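Local structure of 16L protein (Yaba-like disease virus, 6TQP) at residues 45-57 and 98-110. The protein probably acts as a viral Bcl-2-like inhibitor of apoptosis, holding pro-death peptide motifs in a groove between its helices. Sequence-based numbering, arbitrary orientation.
Sequences NLIKEDCENIMLK and VKLAIISLISMIV
The face of the L100-A101 peptide turned to segment 45-57 carries the terminal methyl of I54: CD1 lies 3.8 Å from L100 C, almost directly above the plane. C51 SG comes to L100 O (3.6 Å) from the same side but low, nearer the plane than a position over it. A second flat group, the D50 carboxylate, meets L100 CD1 obliquely at OD2 (3.8 Å), while its OD1 is salt-bridged to K147. With I47 CG1 against its CD2, L100 is a knob in the hole formed by I47, D50, C51 and I54. The one hydrogen bond across the contact runs from S104 OG to C51 O (3.1 Å). Its angle of 104° at the oxygen places the donor beside the C=O, slightly tilted from the plane; M55 N also donates to this oxygen, so the buried hydroxyl shares a helix acceptor. M55 starts opposite its own backbone N (chi1 -177°), then bends twice, bringing CE to 3.3 Å from S104 O and SD to 3.6 Å from M108 CE. A small serine where C51 CA and S104 CA are 5.3 Å apart suits the 8.8 Å axis separation and -70° crossing. Within this Bcl-2-like bundle, the contact joins helix 38-68 to helix 96-113; Y23 of helix 12-27 packs on C51 and I103, helix 120-134 adds I133 against I103, helix 137-148 places F143 on L100, and a bound peptide touches I54 and A101.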
ATOM      1  N   ASN A  45       9.858  -9.150   3.934  1.00 36.13           N
ATOM      2  CA  ASN A  45      10.677  -8.625   5.023  1.00 31.84           C
ATOM      3  C   ASN A  45      11.129  -7.194   4.738  1.00 38.38           C
ATOM      4  O   ASN A  45      11.173  -6.359   5.644  1.00 41.96           O
ATOM      5  CB  ASN A  45      11.883  -9.538   5.269  1.00 33.43           C
ATOM      6  CG  ASN A  45      11.472 -10.893   5.830  1.00 43.50           C
ATOM      7  OD1 ASN A  45      10.394 -11.023   6.410  1.00 47.41           O
ATOM      8  ND2 ASN A  45      12.326 -11.905   5.664  1.00 50.03           N
ATOM      9  N   LEU A  46      11.443  -6.884   3.481  1.00 34.62           N
ATOM     10  CA  LEU A  46      11.887  -5.533   3.148  1.00 35.19           C
ATOM     11  C   LEU A  46      10.731  -4.542   3.231  1.00 35.19           C
ATOM     12  O   LEU A  46      10.858  -3.457   3.814  1.00 39.10           O
ATOM     13  CB  LEU A  46      12.503  -5.521   1.756  1.00 35.88           C
ATOM     14  CG  LEU A  46      13.788  -6.347   1.614  1.00 40.17           C
ATOM     15  CD1 LEU A  46      14.209  -6.414   0.155  1.00 41.09           C
ATOM     16  CD2 LEU A  46      14.919  -5.779   2.471  1.00 47.55           C
ATOM     17  N   ILE A  47       9.593  -4.906   2.653  1.00 29.13           N
ATOM     18  CA  ILE A  47       8.446  -4.004   2.612  1.00 35.46           C
ATOM     19  C   ILE A  47       7.891  -3.781   4.009  1.00 38.25           C
ATOM     20  O   ILE A  47       7.464  -2.673   4.360  1.00 33.49           O
ATOM     21  CB  ILE A  47       7.379  -4.587   1.676  1.00 33.76           C
ATOM     22  CG1 ILE A  47       7.806  -4.388   0.219  1.00 41.48           C
ATOM     23  CG2 ILE A  47       6.003  -3.980   1.957  1.00 37.02           C
ATOM     24  CD1 ILE A  47       7.016  -5.210  -0.753  1.00 43.58           C
ATOM     25  N   LYS A  48       7.857  -4.838   4.817  1.00 31.38           N
ATOM     26  CA  LYS A  48       7.319  -4.721   6.165  1.00 31.11           C
ATOM     27  C   LYS A  48       8.071  -3.671   6.969  1.00 38.57           C
ATOM     28  O   LYS A  48       7.460  -2.879   7.697  1.00 36.67           O
ATOM     29  CB  LYS A  48       7.389  -6.084   6.859  1.00 33.63           C
ATOM     30  CG  LYS A  48       6.781  -6.134   8.250  1.00 48.17           C
ATOM     31  CD  LYS A  48       6.833  -7.559   8.811  1.00 51.57           C
ATOM     32  CE  LYS A  48       6.155  -7.647  10.177  1.00 94.90           C
ATOM     33  NZ  LYS A  48       6.348  -8.971  10.830  1.00115.39           N
ATOM     34  N   GLU A  49       9.401  -3.657   6.868  1.00 44.49           N
ATOM     35  CA  GLU A  49      10.184  -2.679   7.618  1.00 47.38           C
ATOM     36  C   GLU A  49       9.888  -1.262   7.143  1.00 37.81           C
ATOM     37  O   GLU A  49       9.697  -0.350   7.957  1.00 36.49           O
ATOM     38  CB  GLU A  49      11.674  -2.974   7.481  1.00 72.88           C
ATOM     39  CG  GLU A  49      12.125  -4.242   8.164  1.00115.37           C
ATOM     40  CD  GLU A  49      13.605  -4.487   7.979  1.00116.77           C
ATOM     41  OE1 GLU A  49      14.204  -3.835   7.093  1.00 90.06           O
ATOM     42  OE2 GLU A  49      14.167  -5.322   8.719  1.00113.46           O
ATOM     43  N   ASP A  50       9.894  -1.048   5.828  1.00 39.41           N
ATOM     44  CA  ASP A  50       9.616   0.283   5.299  1.00 40.70           C
ATOM     45  C   ASP A  50       8.221   0.756   5.695  1.00 41.13           C
ATOM     46  O   ASP A  50       8.042   1.896   6.135  1.00 43.62           O
ATOM     47  CB  ASP A  50       9.765   0.294   3.777  1.00 37.21           C
ATOM     48  CG  ASP A  50      11.195   0.068   3.327  1.00 43.10           C
ATOM     49  OD1 ASP A  50      12.122   0.266   4.140  1.00 46.85           O
ATOM     50  OD2 ASP A  50      11.390  -0.296   2.148  1.00 44.22           O
ATOM     51  N   CYS A  51       7.215  -0.111   5.552  1.00 37.18           N
ATOM     52  CA  CYS A  51       5.844   0.318   5.813  1.00 30.79           C
ATOM     53  C   CYS A  51       5.585   0.527   7.300  1.00 36.82           C
ATOM     54  O   CYS A  51       4.831   1.435   7.669  1.00 34.64           O
ATOM     55  CB  CYS A  51       4.863  -0.684   5.212  1.00 26.89           C
ATOM     56  SG  CYS A  51       4.931  -0.673   3.394  1.00 33.66           S
ATOM     57  N   GLU A  52       6.210  -0.271   8.175  1.00 35.92           N
ATOM     58  CA  GLU A  52       6.085  -0.010   9.604  1.00 33.33           C
ATOM     59  C   GLU A  52       6.752   1.309   9.984  1.00 38.76           C
ATOM     60  O   GLU A  52       6.278   2.005  10.888  1.00 36.01           O
ATOM     61  CB  GLU A  52       6.669  -1.178  10.413  1.00 36.38           C
ATOM     62  CG  GLU A  52       5.821  -2.431  10.318  1.00 56.45           C
ATOM     63  CD  GLU A  52       6.415  -3.610  11.053  1.00 64.40           C
ATOM     64  OE1 GLU A  52       7.583  -3.523  11.493  1.00 51.09           O
ATOM     65  OE2 GLU A  52       5.702  -4.623  11.189  1.00 58.98           O
ATOM     66  N   ASN A  53       7.820   1.697   9.285  1.00 33.12           N
ATOM     67  CA  ASN A  53       8.470   2.966   9.592  1.00 36.36           C
ATOM     68  C   ASN A  53       7.633   4.142   9.100  1.00 38.07           C
ATOM     69  O   ASN A  53       7.569   5.188   9.760  1.00 40.16           O
ATOM     70  CB  ASN A  53       9.869   2.991   8.983  1.00 48.92           C
ATOM     71  CG  ASN A  53      10.869   2.202   9.810  1.00 74.64           C
ATOM     72  OD1 ASN A  53      10.718   2.070  11.027  1.00 64.86           O
ATOM     73  ND2 ASN A  53      11.890   1.670   9.157  1.00 91.27           N
ATOM     74  N   ILE A  54       6.971   3.983   7.952  1.00 37.11           N
ATOM     75  CA  ILE A  54       6.070   5.028   7.460  1.00 34.27           C
ATOM     76  C   ILE A  54       4.902   5.206   8.419  1.00 35.15           C
ATOM     77  O   ILE A  54       4.511   6.332   8.754  1.00 35.58           O
ATOM     78  CB  ILE A  54       5.577   4.685   6.046  1.00 31.42           C
ATOM     79  CG1 ILE A  54       6.745   4.692   5.054  1.00 31.70           C
ATOM     80  CG2 ILE A  54       4.510   5.668   5.597  1.00 32.62           C
ATOM     81  CD1 ILE A  54       6.379   4.096   3.659  1.00 35.87           C
ATOM     82  N   MET A  55       4.315   4.092   8.862  1.00 33.43           N
ATOM     83  CA  MET A  55       3.221   4.158   9.823  1.00 37.13           C
ATOM     84  C   MET A  55       3.654   4.885  11.088  1.00 40.95           C
ATOM     85  O   MET A  55       2.882   5.653  11.673  1.00 41.38           O
ATOM     86  CB  MET A  55       2.734   2.749  10.163  1.00 36.94           C
ATOM     87  CG  MET A  55       1.540   2.733  11.122  1.00 42.23           C
ATOM     88  SD  MET A  55       0.070   3.401  10.322  1.00 48.31           S
ATOM     89  CE  MET A  55      -0.216   2.141   9.080  1.00 39.42           C
ATOM     90  N   LEU A  56       4.892   4.644  11.527  1.00 44.40           N
ATOM     91  CA  LEU A  56       5.374   5.231  12.770  1.00 52.24           C
ATOM     92  C   LEU A  56       5.592   6.727  12.612  1.00 57.17           C
ATOM     93  O   LEU A  56       5.331   7.503  13.536  1.00 43.48           O
ATOM     94  CB  LEU A  56       6.672   4.540  13.193  1.00 47.39           C
ATOM     95  CG  LEU A  56       7.335   4.995  14.494  1.00 74.17           C
ATOM     96  CD1 LEU A  56       6.536   4.511  15.698  1.00 64.99           C
ATOM     97  CD2 LEU A  56       8.773   4.496  14.558  1.00 89.31           C
ATOM     98  N   LYS A  57       6.053   7.152  11.441  1.00 42.31           N
ATOM     99  CA  LYS A  57       6.438   8.538  11.255  1.00 32.09           C
ATOM    100  C   LYS A  57       5.286   9.414  10.777  1.00 31.74           C
ATOM    101  O   LYS A  57       5.238  10.600  11.131  1.00 36.10           O
ATOM    102  CB  LYS A  57       7.600   8.602  10.258  1.00 39.19           C
ATOM    103  CG  LYS A  57       8.210   9.967  10.103  1.00 38.18           C
ATOM    104  CD  LYS A  57       9.546   9.877   9.369  1.00 58.72           C
ATOM    105  CE  LYS A  57      10.194  11.255   9.201  1.00 61.10           C
ATOM    106  NZ  LYS A  57      11.560  11.177   8.609  1.00 71.65           N
ATOM    107  N   VAL A  98       6.015   6.252  -3.298  1.00 29.37           N
ATOM    108  CA  VAL A  98       4.576   6.454  -3.171  1.00 22.90           C
ATOM    109  C   VAL A  98       3.869   5.120  -2.961  1.00 27.87           C
ATOM    110  O   VAL A  98       2.938   5.012  -2.156  1.00 27.88           O
ATOM    111  CB  VAL A  98       4.020   7.194  -4.403  1.00 28.57           C
ATOM    112  CG1 VAL A  98       2.504   7.262  -4.348  1.00 28.69           C
ATOM    113  CG2 VAL A  98       4.606   8.586  -4.475  1.00 26.05           C
ATOM    114  N   LYS A  99       4.280   4.094  -3.703  1.00 25.63           N
ATOM    115  CA  LYS A  99       3.641   2.792  -3.560  1.00 29.46           C
ATOM    116  C   LYS A  99       3.791   2.271  -2.142  1.00 26.02           C
ATOM    117  O   LYS A  99       2.845   1.716  -1.574  1.00 30.34           O
ATOM    118  CB  LYS A  99       4.230   1.809  -4.564  1.00 31.32           C
ATOM    119  CG  LYS A  99       3.800   2.095  -5.996  1.00 29.72           C
ATOM    120  CD  LYS A  99       4.486   1.189  -7.004  1.00 26.88           C
ATOM    121  CE  LYS A  99       3.958   1.431  -8.432  1.00 24.94           C
ATOM    122  NZ  LYS A  99       4.481   0.424  -9.421  1.00 34.07           N
ATOM    123  N   LEU A 100       4.965   2.458  -1.543  1.00 26.43           N
ATOM    124  CA  LEU A 100       5.152   2.027  -0.163  1.00 27.80           C
ATOM    125  C   LEU A 100       4.215   2.782   0.765  1.00 34.89           C
ATOM    126  O   LEU A 100       3.560   2.181   1.622  1.00 31.06           O
ATOM    127  CB  LEU A 100       6.602   2.225   0.253  1.00 25.55           C
ATOM    128  CG  LEU A 100       7.596   1.292  -0.445  1.00 30.70           C
ATOM    129  CD1 LEU A 100       8.983   1.656  -0.040  1.00 30.30           C
ATOM    130  CD2 LEU A 100       7.322  -0.182  -0.094  1.00 28.63           C
ATOM    131  N   ALA A 101       4.105   4.100   0.578  1.00 30.32           N
ATOM    132  CA  ALA A 101       3.187   4.875   1.402  1.00 26.16           C
ATOM    133  C   ALA A 101       1.760   4.372   1.251  1.00 23.97           C
ATOM    134  O   ALA A 101       1.010   4.314   2.233  1.00 29.36           O
ATOM    135  CB  ALA A 101       3.266   6.355   1.045  1.00 32.41           C
ATOM    136  N   ILE A 102       1.362   3.993   0.034  1.00 25.89           N
ATOM    137  CA  ILE A 102      -0.008   3.523  -0.166  1.00 27.10           C
ATOM    138  C   ILE A 102      -0.225   2.179   0.538  1.00 31.16           C
ATOM    139  O   ILE A 102      -1.310   1.911   1.071  1.00 28.03           O
ATOM    140  CB  ILE A 102      -0.343   3.458  -1.666  1.00 27.63           C
ATOM    141  CG1 ILE A 102      -0.487   4.887  -2.203  1.00 28.68           C
ATOM    142  CG2 ILE A 102      -1.624   2.671  -1.899  1.00 27.57           C
ATOM    143  CD1 ILE A 102      -0.602   4.975  -3.714  1.00 29.03           C
ATOM    144  N   ILE A 103       0.782   1.307   0.551  1.00 28.59           N
ATOM    145  CA  ILE A 103       0.622   0.055   1.296  1.00 23.99           C
ATOM    146  C   ILE A 103       0.370   0.360   2.764  1.00 24.42           C
ATOM    147  O   ILE A 103      -0.503  -0.239   3.399  1.00 29.39           O
ATOM    148  CB  ILE A 103       1.846  -0.858   1.110  1.00 25.90           C
ATOM    149  CG1 ILE A 103       1.959  -1.261  -0.360  1.00 24.43           C
ATOM    150  CG2 ILE A 103       1.747  -2.103   2.020  1.00 28.18           C
ATOM    151  CD1 ILE A 103       3.269  -1.950  -0.712  1.00 29.87           C
ATOM    152  N   SER A 104       1.109   1.320   3.319  1.00 24.37           N
ATOM    153  CA  SER A 104       0.863   1.715   4.702  1.00 28.03           C
ATOM    154  C   SER A 104      -0.538   2.290   4.868  1.00 28.88           C
ATOM    155  O   SER A 104      -1.197   2.061   5.888  1.00 26.90           O
ATOM    156  CB  SER A 104       1.905   2.731   5.164  1.00 31.44           C
ATOM    157  OG  SER A 104       3.208   2.189   5.106  1.00 34.76           O
ATOM    158  N   LEU A 105      -0.997   3.070   3.889  1.00 27.68           N
ATOM    159  CA  LEU A 105      -2.338   3.638   3.959  1.00 28.20           C
ATOM    160  C   LEU A 105      -3.394   2.538   4.017  1.00 29.30           C
ATOM    161  O   LEU A 105      -4.319   2.585   4.840  1.00 30.25           O
ATOM    162  CB  LEU A 105      -2.570   4.551   2.747  1.00 28.99           C
ATOM    163  CG  LEU A 105      -3.986   5.110   2.628  1.00 30.21           C
ATOM    164  CD1 LEU A 105      -4.319   6.038   3.786  1.00 32.07           C
ATOM    165  CD2 LEU A 105      -4.129   5.800   1.295  1.00 26.79           C
ATOM    166  N   ILE A 106      -3.271   1.530   3.151  1.00 25.08           N
ATOM    167  CA  ILE A 106      -4.222   0.411   3.158  1.00 25.59           C
ATOM    168  C   ILE A 106      -4.200  -0.286   4.505  1.00 28.61           C
ATOM    169  O   ILE A 106      -5.252  -0.654   5.046  1.00 26.95           O
ATOM    170  CB  ILE A 106      -3.900  -0.579   2.020  1.00 29.31           C
ATOM    171  CG1 ILE A 106      -3.974   0.102   0.657  1.00 37.31           C
ATOM    172  CG2 ILE A 106      -4.869  -1.776   2.010  1.00 30.65           C
ATOM    173  CD1 ILE A 106      -3.231  -0.643  -0.381  1.00 67.50           C
ATOM    174  N   SER A 107      -3.008  -0.474   5.079  1.00 34.40           N
ATOM    175  CA  SER A 107      -2.931  -1.102   6.402  1.00 32.56           C
ATOM    176  C   SER A 107      -3.767  -0.338   7.414  1.00 38.51           C
ATOM    177  O   SER A 107      -4.524  -0.933   8.194  1.00 35.49           O
ATOM    178  CB  SER A 107      -1.479  -1.176   6.873  1.00 37.40           C
ATOM    179  OG  SER A 107      -0.737  -2.034   6.035  1.00 45.82           O
ATOM    180  N   MET A 108      -3.642   0.990   7.421  1.00 34.45           N
ATOM    181  CA  MET A 108      -4.441   1.782   8.344  1.00 36.15           C
ATOM    182  C   MET A 108      -5.928   1.673   8.032  1.00 36.25           C
ATOM    183  O   MET A 108      -6.745   1.555   8.949  1.00 39.10           O
ATOM    184  CB  MET A 108      -4.018   3.242   8.309  1.00 35.23           C
ATOM    185  CG  MET A 108      -4.855   4.097   9.250  1.00 40.81           C
ATOM    186  SD  MET A 108      -4.324   5.808   9.226  1.00 37.95           S
ATOM    187  CE  MET A 108      -2.815   5.580  10.164  1.00 32.54           C
ATOM    188  N   ILE A 109      -6.304   1.744   6.751  1.00 33.61           N
ATOM    189  CA  ILE A 109      -7.721   1.628   6.394  1.00 36.18           C
ATOM    190  C   ILE A 109      -8.295   0.354   6.986  1.00 37.19           C
ATOM    191  O   ILE A 109      -9.361   0.355   7.612  1.00 40.16           O
ATOM    192  CB  ILE A 109      -7.901   1.667   4.867  1.00 35.21           C
ATOM    193  CG1 ILE A 109      -7.466   3.027   4.326  1.00 32.30           C
ATOM    194  CG2 ILE A 109      -9.375   1.412   4.483  1.00 36.42           C
ATOM    195  CD1 ILE A 109      -7.456   3.125   2.813  1.00 36.11           C
ATOM    196  N   VAL A 110      -7.572  -0.752   6.811  1.00 31.35           N
ATOM    197  CA  VAL A 110      -8.037  -2.046   7.293  1.00 38.81           C
ATOM    198  C   VAL A 110      -8.116  -2.052   8.813  1.00 44.28           C
ATOM    199  O   VAL A 110      -9.075  -2.571   9.405  1.00 41.18           O
ATOM    200  CB  VAL A 110      -7.104  -3.143   6.749  1.00 51.15           C
ATOM    201  CG1 VAL A 110      -7.112  -4.371   7.607  1.00 86.99           C
ATOM    202  CG2 VAL A 110      -7.490  -3.489   5.304  1.00 42.05           C
TER